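Local structure of conserved hypothetical protein (Bacteroides thetaiotaomicron, 2FB6) at residues T21-L26 / D57-T62; A27-N32 / G37-I42; I45-S50 / R98-P103. The protein is of unknown function, a small single-domain protein built as a three-layer alpha/beta sandwich round a parallel five-stranded sheet. All blocks are in the same frame, centred on the assembly; numbering follows the deposited sequence.

Contact 1: residues T21-L26 / D57-T62; sequences TVFNML and DTQVQT
Phe23 reaches from helix 19-36 across to the first turn of helix 58-70, where Gln59 and Val60 receive the far end of its ring. Its CB stays with its own helix, and CG lies anti to the carbonyl carbon (chi1 -67°), which aims the ring across the gap between helices whose CA atoms at Phe23 and Val60 are 7.8 Å apart. Farther out, Phe23 CE1 comes 3.8 Å from Gln59 O, which lies at the ring edge near its plane. The tip, Phe23 CZ, carries the apolar contact, 3.7 Å from CG2 of Val60, and it also touches CB of Gln59 at 3.9 Å. The side chains of Phe23 and Val60 meet at about a right angle. With an alanine in place of Phe23 the ring is gone, which is likely to open a gap beside Val60 CG2 and Gln59 CB. The receiving turn is tied off by Asp57, the N-cap, whose OD1 accepts from Val60 N at 3.0 Å. Lys19, at the start of the first helix, forms a salt bridge with Asp57 OD2. Beneath, through Val22 and Val60, both helices pack against Trp14 of strand 9-14, with Leu53 of helix 49-56 also touching them.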
loop_
_atom_site.group_PDB
_atom_site.type_symbol
_atom_site.label_atom_id
_atom_site.label_comp_id
_atom_site.label_asym_id
_atom_site.label_seq_id
_atom_site.Cartn_x
_atom_site.Cartn_y
_atom_site.Cartn_z
ATOM N N THR A 21 8.977 11.484 1.994
ATOM C CA THR A 21 8.240 11.026 0.821
ATOM C C THR A 21 6.945 10.290 1.199
ATOM O O THR A 21 5.912 10.478 0.553
ATOM C CB THR A 21 9.144 10.215 -0.094
ATOM O OG1 THR A 21 10.135 11.110 -0.621
ATOM C CG2 THR A 21 8.361 9.545 -1.234
ATOM N N VAL A 22 6.995 9.486 2.258
ATOM C CA VAL A 22 5.785 8.789 2.711
ATOM C C VAL A 22 4.675 9.765 3.062
ATOM O O VAL A 22 3.551 9.595 2.606
ATOM C CB VAL A 22 6.084 7.847 3.910
ATOM C CG1 VAL A 22 4.784 7.354 4.593
ATOM C CG2 VAL A 22 6.921 6.665 3.439
ATOM N N PHE A 23 4.973 10.782 3.863
ATOM C CA PHE A 23 3.910 11.641 4.328
ATOM C C PHE A 23 3.483 12.595 3.215
ATOM O O PHE A 23 2.283 12.712 2.898
ATOM C CB PHE A 23 4.332 12.400 5.585
ATOM C CG PHE A 23 4.535 11.522 6.807
ATOM C CD1 PHE A 23 3.492 10.750 7.317
ATOM C CD2 PHE A 23 5.751 11.512 7.467
ATOM C CE1 PHE A 23 3.671 9.965 8.465
ATOM C CE2 PHE A 23 5.939 10.729 8.614
ATOM C CZ PHE A 23 4.897 9.955 9.094
ATOM N N ASN A 24 4.472 13.227 2.589
ATOM C CA ASN A 24 4.194 14.368 1.710
ATOM C C ASN A 24 3.882 14.042 0.262
ATOM O O ASN A 24 3.382 14.900 -0.481
ATOM C CB ASN A 24 5.339 15.353 1.784
ATOM C CG ASN A 24 5.496 15.934 3.159
ATOM O OD1 ASN A 24 4.777 16.861 3.528
ATOM N ND2 ASN A 24 6.432 15.399 3.930
HETATM N N MSE A 25 4.172 12.820 -0.140
HETATM C CA MSE A 25 3.891 12.408 -1.510
HETATM C C MSE A 25 2.889 11.271 -1.460
HETATM O O MSE A 25 1.725 11.426 -1.866
HETATM C CB MSE A 25 5.185 12.027 -2.248
HETATM C CG MSE A 25 5.047 11.962 -3.765
HETATM SE SE MSE A 25 4.223 10.295 -4.373
HETATM C CE MSE A 25 2.773 11.085 -5.430
ATOM N N LEU A 26 3.320 10.147 -0.898
ATOM C CA LEU A 26 2.570 8.922 -1.020
ATOM C C LEU A 26 1.208 9.003 -0.327
ATOM O O LEU A 26 0.174 8.831 -0.982
ATOM C CB LEU A 26 3.403 7.766 -0.462
ATOM C CG LEU A 26 2.969 6.363 -0.849
ATOM C CD1 LEU A 26 4.182 5.432 -0.778
ATOM C CD2 LEU A 26 1.851 5.887 0.063
ATOM N N ASP A 57 6.826 2.657 13.357
ATOM C CA ASP A 57 6.644 4.103 13.482
ATOM C C ASP A 57 5.186 4.463 13.689
ATOM O O ASP A 57 4.371 4.331 12.770
ATOM C CB ASP A 57 7.193 4.813 12.248
ATOM C CG ASP A 57 7.276 6.308 12.436
ATOM O OD1 ASP A 57 6.222 6.940 12.619
ATOM O OD2 ASP A 57 8.411 6.835 12.396
ATOM N N THR A 58 4.869 4.945 14.893
ATOM C CA THR A 58 3.478 5.221 15.229
ATOM C C THR A 58 2.863 6.332 14.384
ATOM O O THR A 58 1.673 6.267 14.086
ATOM C CB THR A 58 3.263 5.519 16.728
ATOM O OG1 THR A 58 4.185 6.525 17.149
ATOM C CG2 THR A 58 3.460 4.261 17.565
ATOM N N GLN A 59 3.658 7.336 13.988
ATOM C CA GLN A 59 3.133 8.391 13.112
ATOM C C GLN A 59 2.732 7.828 11.745
ATOM O O GLN A 59 1.691 8.196 11.200
ATOM C CB GLN A 59 4.116 9.557 12.944
ATOM C CG GLN A 59 4.205 10.434 14.193
ATOM C CD GLN A 59 5.166 11.588 14.039
ATOM O OE1 GLN A 59 5.871 11.955 14.987
ATOM N NE2 GLN A 59 5.173 12.199 12.866
ATOM N N VAL A 60 3.553 6.924 11.202
ATOM C CA VAL A 60 3.192 6.244 9.949
ATOM C C VAL A 60 1.925 5.381 10.150
ATOM O O VAL A 60 1.049 5.342 9.290
ATOM C CB VAL A 60 4.377 5.413 9.409
ATOM C CG1 VAL A 60 4.002 4.620 8.155
ATOM C CG2 VAL A 60 5.568 6.321 9.117
ATOM N N GLN A 61 1.820 4.689 11.283
ATOM C CA GLN A 61 0.611 3.892 11.560
ATOM C C GLN A 61 -0.665 4.729 11.540
ATOM O O GLN A 61 -1.692 4.277 11.051
ATOM C CB GLN A 61 0.763 3.123 12.874
ATOM C CG GLN A 61 1.892 2.128 12.785
ATOM C CD GLN A 61 2.159 1.411 14.069
ATOM O OE1 GLN A 61 1.513 1.659 15.086
ATOM N NE2 GLN A 61 3.130 0.512 14.033
ATOM N N THR A 62 -0.607 5.942 12.081
ATOM C CA THR A 62 -1.760 6.831 12.018
ATOM C C THR A 62 -2.195 7.079 10.580
ATOM O O THR A 62 -3.395 7.045 10.296
ATOM C CB THR A 62 -1.443 8.141 12.759
ATOM O OG1 THR A 62 -1.057 7.791 14.086
ATOM C CG2 THR A 62 -2.662 9.097 12.811
#

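Contact 2: residues A27-N32 / G37-I42; sequences AMYALN and GWWKHI
Tyr29 and Trp39 meet through a hydrogen bond between side chains: NE1 of Trp39 donates to OH of Tyr29 at 2.9 Å, with an N-H...O angle of 162°. The hydroxyl sits at the indole edge, almost in the ring plane, so the N-H points nearly straight at it. With CG of Tyr29 anti to the backbone N (chi1 -180°), the phenol extends from helix 19-36 far enough to reach the indole. The two rings are steeply inclined, their planes at 82°.

The close-packed part is deeper, where Ile42 at the start of strand 41-46 turns toward the helix. Ile42 CD1 comes 3.3 Å from Ala30 O, and Ile42 CG2 lies 4.5 Å from Ala30 CB; both residues are buried, and Ile72 covers them further. The outer side is looser and is dominated by exposed Trp38. Trp38 CE3 is 4.1 Å from CE1 of Tyr29, Trp38 CZ3 is equally far from CB of Asn32, and the backbone carbonyl of Asn32 lies over one face of the Trp38 indole, offset toward the rim. Asn32 turns its own amide back along the helix, where its ND2 bonds to Met28 O at 2.9 Å, approaching from the face opposite to Asn32 N.

The turn from helix into strand is thus closed by Ile42 packed on Ala30 and the helix backbone below, and by aromatic rings above. Among these aromatic side chains a single directed bond ties the indole N-H of Trp39 to the phenol oxygen and restrains how the rings meet, whereas Trp38 is held by van der Waals contact alone across the two segments.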
loop_
_atom_site.group_PDB
_atom_site.type_symbol
_atom_site.label_atom_id
_atom_site.label_comp_id
_atom_site.label_asym_id
_atom_site.label_seq_id
_atom_site.Cartn_x
_atom_site.Cartn_y
_atom_site.Cartn_z
ATOM N N ALA A 27 1.198 9.276 0.978
ATOM C CA ALA A 27 -0.062 9.287 1.724
ATOM C C ALA A 27 -0.963 10.437 1.295
ATOM O O ALA A 27 -2.179 10.264 1.145
ATOM C CB ALA A 27 0.182 9.325 3.228
HETATM N N MSE A 28 -0.372 11.609 1.074
HETATM C CA MSE A 28 -1.179 12.752 0.683
HETATM C C MSE A 28 -1.872 12.532 -0.664
HETATM O O MSE A 28 -3.079 12.812 -0.817
HETATM C CB MSE A 28 -0.348 14.017 0.641
HETATM C CG MSE A 28 -1.203 15.220 0.450
HETATM SE SE MSE A 28 -0.096 16.755 0.479
HETATM C CE MSE A 28 0.590 16.694 -1.376
ATOM N N TYR A 29 -1.147 11.995 -1.641
ATOM C CA TYR A 29 -1.779 11.780 -2.939
ATOM C C TYR A 29 -2.815 10.653 -2.863
ATOM O O TYR A 29 -3.904 10.770 -3.430
ATOM C CB TYR A 29 -0.733 11.494 -4.006
ATOM C CG TYR A 29 -1.353 11.276 -5.369
ATOM C CD1 TYR A 29 -2.068 12.298 -6.014
ATOM C CD2 TYR A 29 -1.216 10.048 -6.031
ATOM C CE1 TYR A 29 -2.637 12.097 -7.282
ATOM C CE2 TYR A 29 -1.782 9.849 -7.283
ATOM C CZ TYR A 29 -2.488 10.861 -7.901
ATOM O OH TYR A 29 -3.048 10.609 -9.141
ATOM N N ALA A 30 -2.496 9.583 -2.146
ATOM C CA ALA A 30 -3.412 8.454 -2.082
ATOM C C ALA A 30 -4.715 8.854 -1.376
ATOM O O ALA A 30 -5.838 8.583 -1.874
ATOM C CB ALA A 30 -2.753 7.272 -1.391
ATOM N N LEU A 31 -4.579 9.540 -0.242
ATOM C CA LEU A 31 -5.764 9.945 0.530
ATOM C C LEU A 31 -6.645 10.910 -0.240
ATOM O O LEU A 31 -7.879 10.749 -0.295
ATOM C CB LEU A 31 -5.367 10.555 1.878
ATOM C CG LEU A 31 -5.056 9.538 2.959
ATOM C CD1 LEU A 31 -4.255 10.189 4.071
ATOM C CD2 LEU A 31 -6.386 8.959 3.481
ATOM N N ASN A 32 -6.026 11.926 -0.836
ATOM C CA ASN A 32 -6.806 12.912 -1.579
ATOM C C ASN A 32 -7.443 12.290 -2.810
ATOM O O ASN A 32 -8.609 12.568 -3.126
ATOM C CB ASN A 32 -5.948 14.118 -1.947
ATOM C CG ASN A 32 -5.865 15.117 -0.814
ATOM O OD1 ASN A 32 -6.669 16.041 -0.747
ATOM N ND2 ASN A 32 -4.913 14.920 0.106
ATOM N N GLY A 37 -12.225 11.138 -5.385
ATOM C CA GLY A 37 -12.716 10.322 -6.491
ATOM C C GLY A 37 -11.855 10.417 -7.735
ATOM O O GLY A 37 -12.291 10.037 -8.825
ATOM N N TRP A 38 -10.617 10.894 -7.578
ATOM C CA TRP A 38 -9.687 10.927 -8.707
ATOM C C TRP A 38 -9.345 9.519 -9.184
ATOM O O TRP A 38 -9.146 9.289 -10.381
ATOM C CB TRP A 38 -8.389 11.646 -8.334
ATOM C CG TRP A 38 -8.564 13.079 -7.934
ATOM C CD1 TRP A 38 -9.623 13.896 -8.215
ATOM C CD2 TRP A 38 -7.614 13.885 -7.218
ATOM N NE1 TRP A 38 -9.408 15.159 -7.685
ATOM C CE2 TRP A 38 -8.180 15.173 -7.070
ATOM C CE3 TRP A 38 -6.354 13.628 -6.657
ATOM C CZ2 TRP A 38 -7.514 16.212 -6.407
ATOM C CZ3 TRP A 38 -5.699 14.662 -5.984
ATOM C CH2 TRP A 38 -6.282 15.935 -5.870
ATOM N N TRP A 39 -9.253 8.599 -8.219
ATOM C CA TRP A 39 -9.122 7.182 -8.498
ATOM C C TRP A 39 -10.214 6.460 -7.739
ATOM O O TRP A 39 -10.345 6.661 -6.531
ATOM C CB TRP A 39 -7.764 6.653 -8.039
ATOM C CG TRP A 39 -6.645 7.182 -8.851
ATOM C CD1 TRP A 39 -5.756 8.168 -8.505
ATOM C CD2 TRP A 39 -6.292 6.765 -10.171
ATOM N NE1 TRP A 39 -4.876 8.383 -9.536
ATOM C CE2 TRP A 39 -5.181 7.535 -10.571
ATOM C CE3 TRP A 39 -6.815 5.808 -11.063
ATOM C CZ2 TRP A 39 -4.585 7.392 -11.821
ATOM C CZ3 TRP A 39 -6.209 5.655 -12.296
ATOM C CH2 TRP A 39 -5.099 6.442 -12.665
ATOM N N LYS A 40 -10.998 5.623 -8.421
ATOM C CA LYS A 40 -12.053 4.885 -7.727
ATOM C C LYS A 40 -11.472 3.796 -6.825
ATOM O O LYS A 40 -12.041 3.479 -5.782
ATOM C CB LYS A 40 -13.058 4.304 -8.721
ATOM C CG LYS A 40 -13.810 5.379 -9.474
ATOM C CD LYS A 40 -14.853 4.771 -10.421
ATOM C CE LYS A 40 -15.510 5.853 -11.278
ATOM N NZ LYS A 40 -16.215 6.833 -10.421
ATOM N N HIS A 41 -10.329 3.247 -7.231
ATOM C CA HIS A 41 -9.681 2.152 -6.488
ATOM C C HIS A 41 -8.226 2.488 -6.324
ATOM O O HIS A 41 -7.590 2.865 -7.290
ATOM C CB HIS A 41 -9.813 0.833 -7.268
ATOM C CG HIS A 41 -11.229 0.506 -7.618
ATOM N ND1 HIS A 41 -11.761 0.744 -8.866
ATOM C CD2 HIS A 41 -12.239 0.017 -6.865
ATOM C CE1 HIS A 41 -13.039 0.400 -8.871
ATOM N NE2 HIS A 41 -13.351 -0.046 -7.670
ATOM N N ILE A 42 -7.712 2.329 -5.102
ATOM C CA ILE A 42 -6.282 2.514 -4.858
ATOM C C ILE A 42 -5.807 1.371 -3.984
ATOM O O ILE A 42 -6.375 1.108 -2.915
ATOM C CB ILE A 42 -5.951 3.844 -4.150
ATOM C CG1 ILE A 42 -6.500 5.051 -4.947
ATOM C CG2 ILE A 42 -4.435 3.945 -3.910
ATOM C CD1 ILE A 42 -6.214 6.386 -4.322
#

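Contact 3: residues I45-S50 / R98-P103; sequences ILWGAS and RYMGIP
Met100, a selenomethionine, fills the space between Ile45 and Trp47 with opposite ends of its side chain. The terminal methyl, Met100 CE, lies 3.6 Å from CG2 of Ile45 and 3.9 Å from both CG1 and CD1, so the methyl touches all three isoleucine carbons beyond CB. At the other end, Met100 CB comes 3.6 Å from CZ3 of Trp47 and 3.8 Å from CE3, meeting the six-membered part of the indole obliquely. The chain between is folded, bent at chi2 (-60°) and chi3 (-53°), and this curl brings CE round to the isoleucine while CB stays at the indole. The backbone also takes part: Met100 O is 3.7 Å from CZ3 of Trp47, and Gly101 N approaches CH2. No hydrogen bond crosses the contact.

Outward from this shell, Trp47 has CG anti to its backbone N (chi1 -166°), which swings the indole from the end of strand 41-46 toward the start of helix 101-109. There it also packs on Leu104 of that helix and Leu13 of strand 9-14, while Ile45 rests on Tyr107 and Leu13. Ile45 is held in the sheet by backbone bonds to Ile12 and Trp14. On the partner segment, Pro103 CG lies 3.5 Å above the centre of the Arg98 guanidinium, which makes a salt bridge to Glu75 of strand 73-77.

Gly48 has backbone angles that call for glycine, and it turns the chain from strand into helix 49-56. Trp47 also touches Cys77 and Cys80. Two strand-to-helix junctions, after strands 41-46 and 96-98, thus meet at the C-terminal edge of the parallel sheet, as in alpha/beta folds.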
loop_
_atom_site.group_PDB
_atom_site.type_symbol
_atom_site.label_atom_id
_atom_site.label_comp_id
_atom_site.label_asym_id
_atom_site.label_seq_id
_atom_site.Cartn_x
_atom_site.Cartn_y
_atom_site.Cartn_z
ATOM N N ILE A 45 0.897 -1.589 -1.964
ATOM C CA ILE A 45 1.660 -2.799 -1.641
ATOM C C ILE A 45 2.854 -2.389 -0.777
ATOM O O ILE A 45 3.697 -1.615 -1.213
ATOM C CB ILE A 45 2.193 -3.492 -2.912
ATOM C CG1 ILE A 45 1.060 -3.796 -3.907
ATOM C CG2 ILE A 45 2.975 -4.751 -2.520
ATOM C CD1 ILE A 45 1.596 -4.108 -5.299
ATOM N N LEU A 46 2.900 -2.910 0.443
ATOM C CA LEU A 46 4.028 -2.684 1.344
ATOM C C LEU A 46 5.053 -3.787 1.157
ATOM O O LEU A 46 4.787 -4.945 1.467
ATOM C CB LEU A 46 3.554 -2.693 2.793
ATOM C CG LEU A 46 2.829 -1.448 3.275
ATOM C CD1 LEU A 46 2.260 -1.672 4.655
ATOM C CD2 LEU A 46 3.806 -0.294 3.301
ATOM N N TRP A 47 6.238 -3.443 0.658
ATOM C CA TRP A 47 7.215 -4.479 0.342
ATOM C C TRP A 47 8.589 -3.838 0.325
ATOM O O TRP A 47 8.843 -2.965 -0.498
ATOM C CB TRP A 47 6.884 -5.055 -1.043
ATOM C CG TRP A 47 7.581 -6.336 -1.398
ATOM C CD1 TRP A 47 8.696 -6.869 -0.816
ATOM C CD2 TRP A 47 7.218 -7.217 -2.457
ATOM N NE1 TRP A 47 9.044 -8.041 -1.448
ATOM C CE2 TRP A 47 8.141 -8.282 -2.451
ATOM C CE3 TRP A 47 6.178 -7.228 -3.400
ATOM C CZ2 TRP A 47 8.076 -9.337 -3.372
ATOM C CZ3 TRP A 47 6.110 -8.287 -4.307
ATOM C CH2 TRP A 47 7.041 -9.317 -4.281
ATOM N N GLY A 48 9.477 -4.295 1.210
ATOM C CA GLY A 48 10.828 -3.714 1.317
ATOM C C GLY A 48 11.016 -2.957 2.614
ATOM O O GLY A 48 10.415 -3.310 3.621
ATOM N N ALA A 49 11.844 -1.908 2.585
ATOM C CA ALA A 49 12.193 -1.142 3.794
ATOM C C ALA A 49 10.942 -0.565 4.482
ATOM O O ALA A 49 10.872 -0.452 5.708
ATOM C CB ALA A 49 13.194 -0.041 3.434
ATOM N N SER A 50 9.939 -0.253 3.674
ATOM C CA SER A 50 8.668 0.255 4.181
ATOM C C SER A 50 7.972 -0.623 5.219
ATOM O O SER A 50 7.264 -0.112 6.087
ATOM C CB SER A 50 7.715 0.464 3.016
ATOM O OG SER A 50 7.517 -0.767 2.343
ATOM N N ARG A 98 -0.091 -11.268 2.815
ATOM C CA ARG A 98 -0.149 -12.438 1.954
ATOM C C ARG A 98 1.106 -12.545 1.108
ATOM O O ARG A 98 1.868 -11.581 0.975
ATOM C CB ARG A 98 -1.402 -12.402 1.078
ATOM C CG ARG A 98 -1.409 -11.357 0.019
ATOM C CD ARG A 98 -2.587 -11.661 -0.903
ATOM N NE ARG A 98 -2.814 -10.579 -1.828
ATOM C CZ ARG A 98 -3.546 -10.676 -2.934
ATOM N NH1 ARG A 98 -4.116 -11.826 -3.290
ATOM N NH2 ARG A 98 -3.678 -9.616 -3.705
ATOM N N TYR A 99 1.328 -13.725 0.531
ATOM C CA TYR A 99 2.482 -13.901 -0.355
ATOM C C TYR A 99 2.247 -13.087 -1.626
ATOM O O TYR A 99 1.207 -13.226 -2.256
ATOM C CB TYR A 99 2.737 -15.390 -0.620
ATOM C CG TYR A 99 3.198 -16.097 0.634
ATOM C CD1 TYR A 99 4.343 -15.678 1.309
ATOM C CD2 TYR A 99 2.481 -17.173 1.156
ATOM C CE1 TYR A 99 4.770 -16.311 2.490
ATOM C CE2 TYR A 99 2.913 -17.827 2.331
ATOM C CZ TYR A 99 4.058 -17.379 2.977
ATOM O OH TYR A 99 4.508 -17.977 4.135
HETATM N N MSE A 100 3.195 -12.201 -1.943
HETATM C CA MSE A 100 2.941 -11.126 -2.912
HETATM C C MSE A 100 3.475 -11.366 -4.318
HETATM O O MSE A 100 3.253 -10.537 -5.202
HETATM C CB MSE A 100 3.498 -9.793 -2.378
HETATM C CG MSE A 100 2.580 -9.075 -1.428
HETATM SE SE MSE A 100 0.872 -8.629 -2.253
HETATM C CE MSE A 100 1.405 -7.715 -3.844
ATOM N N GLY A 101 4.158 -12.487 -4.536
ATOM C CA GLY A 101 4.777 -12.735 -5.840
ATOM C C GLY A 101 3.783 -12.850 -6.979
ATOM O O GLY A 101 3.926 -12.195 -8.034
ATOM N N ILE A 102 2.755 -13.669 -6.765
ATOM C CA ILE A 102 1.720 -13.838 -7.786
ATOM C C ILE A 102 0.917 -12.548 -7.984
ATOM O O ILE A 102 0.751 -12.114 -9.115
ATOM C CB ILE A 102 0.804 -15.064 -7.472
ATOM C CG1 ILE A 102 1.603 -16.358 -7.581
ATOM C CG2 ILE A 102 -0.437 -15.089 -8.390
ATOM C CD1 ILE A 102 2.249 -16.555 -8.913
ATOM N N PRO A 103 0.400 -11.948 -6.896
ATOM C CA PRO A 103 -0.310 -10.683 -7.087
ATOM C C PRO A 103 0.476 -9.618 -7.860
ATOM O O PRO A 103 -0.067 -9.018 -8.800
ATOM C CB PRO A 103 -0.629 -10.242 -5.652
ATOM C CG PRO A 103 -0.762 -11.534 -4.905
ATOM C CD PRO A 103 0.302 -12.420 -5.495
#

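Contacts 1 and 2 share helix 19-36 and touch along it, where Val22 O probably accepts from Ala27 N; contact 3 shares strand 41-46 with contact 2, on the other side of the chain's centre. All three are partly buried. Contact 3, its centre about 9 Å from the centre of the chain, is the innermost and chiefly apolar, with no hydrogen bond across it. Contact 1 joins two helices through a single ring, and its polar bonds centre on Asp57, as cap and salt-bridge partner. Contact 2 buries the largest surface and is the one with a hydrogen bond across its segments, set among aromatic rings where helix gives way to strand.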